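Local coordinates for LPXTG cell wall surface protein (Streptococcus gordonii, PDB 7AVH) that probably serves as a cell-wall-attached adhesin whose tandem SHIRT repeats form a stalk that regulates bacterial surface interactions, at residues Leu24-Gln29 with Thr41-Lys45. Numbering follows the deposited sequence. Where two conformers were deposited one is given.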
loop_
_atom_site.group_PDB
_atom_site.type_symbol
_atom_site.label_atom_id
_atom_site.label_comp_id
_atom_site.label_asym_id
_atom_site.label_seq_id
_atom_site.Cartn_x
_atom_site.Cartn_y
_atom_site.Cartn_z
ATOM N N LEU A 24 2.109 -7.650 -22.637
ATOM C CA LEU A 24 0.736 -7.853 -23.099
ATOM C C LEU A 24 0.357 -6.848 -24.217
ATOM O O LEU A 24 -0.815 -6.879 -24.619
ATOM C CB LEU A 24 -0.237 -7.786 -21.913
ATOM C CG LEU A 24 0.003 -8.814 -20.813
ATOM C CD1 LEU A 24 -0.853 -8.502 -19.630
ATOM C CD2 LEU A 24 -0.216 -10.231 -21.307
ATOM N N LEU A 25 1.278 -6.032 -24.611
ATOM C CA LEU A 25 0.932 -5.038 -25.664
ATOM C C LEU A 25 0.517 -5.785 -26.942
ATOM O O LEU A 25 1.245 -6.609 -27.454
ATOM C CB LEU A 25 2.108 -4.184 -25.996
ATOM C CG LEU A 25 1.764 -2.992 -26.896
ATOM C CD1 LEU A 25 0.906 -2.010 -26.175
ATOM C CD2 LEU A 25 3.038 -2.340 -27.390
ATOM N N PRO A 26 -0.695 -5.471 -27.477
ATOM C CA PRO A 26 -1.110 -6.213 -28.697
ATOM C C PRO A 26 -0.232 -5.882 -29.874
ATOM O O PRO A 26 0.342 -4.833 -30.014
ATOM C CB PRO A 26 -2.548 -5.686 -28.933
ATOM C CG PRO A 26 -3.012 -5.368 -27.525
ATOM C CD PRO A 26 -1.789 -4.705 -26.955
ATOM N N ALA A 27 -0.216 -6.868 -30.766
ATOM C CA ALA A 27 0.396 -6.712 -32.074
ATOM C C ALA A 27 -0.347 -5.662 -32.942
ATOM O O ALA A 27 -1.515 -5.387 -32.751
ATOM C CB ALA A 27 0.334 -8.055 -32.791
ATOM N N ASP A 28 0.393 -5.073 -33.862
ATOM C CA ASP A 28 -0.251 -4.170 -34.827
ATOM C C ASP A 28 -1.293 -4.917 -35.663
ATOM O O ASP A 28 -1.103 -6.053 -35.993
ATOM C CB ASP A 28 0.770 -3.628 -35.815
ATOM C CG ASP A 28 1.863 -2.785 -35.225
ATOM O OD1 ASP A 28 1.827 -2.417 -34.004
ATOM O OD2 ASP A 28 2.792 -2.411 -35.982
ATOM N N GLN A 29 -2.354 -4.222 -35.926
ATOM C CA GLN A 29 -3.332 -4.654 -36.946
ATOM C C GLN A 29 -2.904 -4.080 -38.287
ATOM O O GLN A 29 -2.587 -2.932 -38.386
ATOM C CB GLN A 29 -4.696 -4.108 -36.585
ATOM C CG GLN A 29 -5.255 -4.606 -35.276
ATOM C CD GLN A 29 -6.534 -3.877 -34.933
ATOM O OE1 GLN A 29 -7.281 -3.378 -35.797
ATOM N NE2 GLN A 29 -6.911 -3.807 -33.701
ATOM N N THR A 41 -7.253 -3.837 -30.231
ATOM C CA THR A 41 -7.220 -5.196 -29.735
ATOM C C THR A 41 -7.193 -5.127 -28.193
ATOM O O THR A 41 -6.290 -4.489 -27.646
ATOM C CB THR A 41 -5.999 -5.936 -30.233
ATOM O OG1 THR A 41 -5.947 -5.867 -31.666
ATOM C CG2 THR A 41 -5.959 -7.371 -29.748
ATOM N N GLN A 42 -8.092 -5.846 -27.559
ATOM C CA GLN A 42 -8.030 -5.902 -26.074
ATOM C C GLN A 42 -6.841 -6.738 -25.663
ATOM O O GLN A 42 -6.486 -7.710 -26.301
ATOM C CB GLN A 42 -9.322 -6.512 -25.536
ATOM C CG GLN A 42 -10.465 -5.557 -25.680
ATOM C CD GLN A 42 -10.367 -4.318 -24.821
ATOM O OE1 GLN A 42 -10.104 -4.439 -23.657
ATOM N NE2 GLN A 42 -10.605 -3.137 -25.381
ATOM N N PRO A 43 -6.204 -6.368 -24.516
ATOM C CA PRO A 43 -5.133 -7.184 -23.968
ATOM C C PRO A 43 -5.628 -8.616 -23.647
ATOM O O PRO A 43 -6.815 -8.828 -23.357
ATOM C CB PRO A 43 -4.766 -6.389 -22.695
ATOM C CG PRO A 43 -5.168 -4.949 -23.029
ATOM C CD PRO A 43 -6.487 -5.162 -23.725
ATOM N N SER A 44 -4.729 -9.596 -23.788
ATOM C CA SER A 44 -5.110 -11.011 -23.606
ATOM C C SER A 44 -5.514 -11.332 -22.160
ATOM O O SER A 44 -6.256 -12.342 -21.932
ATOM C CB SER A 44 -4.034 -11.903 -24.137
ATOM O OG SER A 44 -2.811 -11.706 -23.433
ATOM N N LYS A 45 -5.071 -10.509 -21.236
ATOM C CA LYS A 45 -5.574 -10.523 -19.827
ATOM C C LYS A 45 -5.556 -9.080 -19.354
ATOM O O LYS A 45 -4.796 -8.288 -19.951
ATOM C CB LYS A 45 -4.835 -11.489 -18.940
ATOM C CG LYS A 45 -3.386 -11.175 -18.725
ATOM C CD LYS A 45 -2.727 -12.185 -17.820
ATOM C CE LYS A 45 -1.259 -11.902 -17.617
ATOM N NZ LYS A 45 -0.658 -12.815 -16.601
HETATM O O HOH W 1 -2.250 -9.016 -25.113
HETATM O O HOH W 2 -3.648 -6.990 -32.521
#
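P26 and T41 pack against each other where two irregular loops run almost antiparallel in the first of this chain's two SHIRT domains, a family assigned to the ubiquitin clan. One loop follows helix 19-22 and leads into strand 29-32; the other joins strand 37-38 to strand 47-50. The two side chains lie alongside each other and point opposite ways. T41 CB makes the closest side-chain approach, 3.7 Å from P26 CB, with the methyl CG2 lying beside the ring, while the ring's CG lies 3.4 Å from the carbonyl T41 O. H6 and F8 of strand 2-10 and Y60 of strand 53-60 also touch the P26 ring, so the proline links this surface contact to the sheet beneath.

T41 carries its hydroxyl anti to the carbonyl carbon (chi1 -55°), which puts OG1 within reach of Q29. Q29, its chain stretched out to the amide, donates from NE2 to T41 OG1 over 3.1 Å. This bond is bent, with an N-H...O angle of 147° and OG1 tilted 21° out of the amide plane; the same NE2 is also hydrogen-bonded to T39 O. A water joins T41 OG1 to A27 O, giving the hydroxyl a second partner.

At the far end L24 crosses the extended K45 chain at about a right angle, CD1 lying 3.8 Å from K45 CG. No direct hydrogen bond links the backbones here: a second water bridges them, donating to L24 O at 2.6 Å and, in one of the two conformers deposited for S44, accepting from S44 N at 2.9 Å.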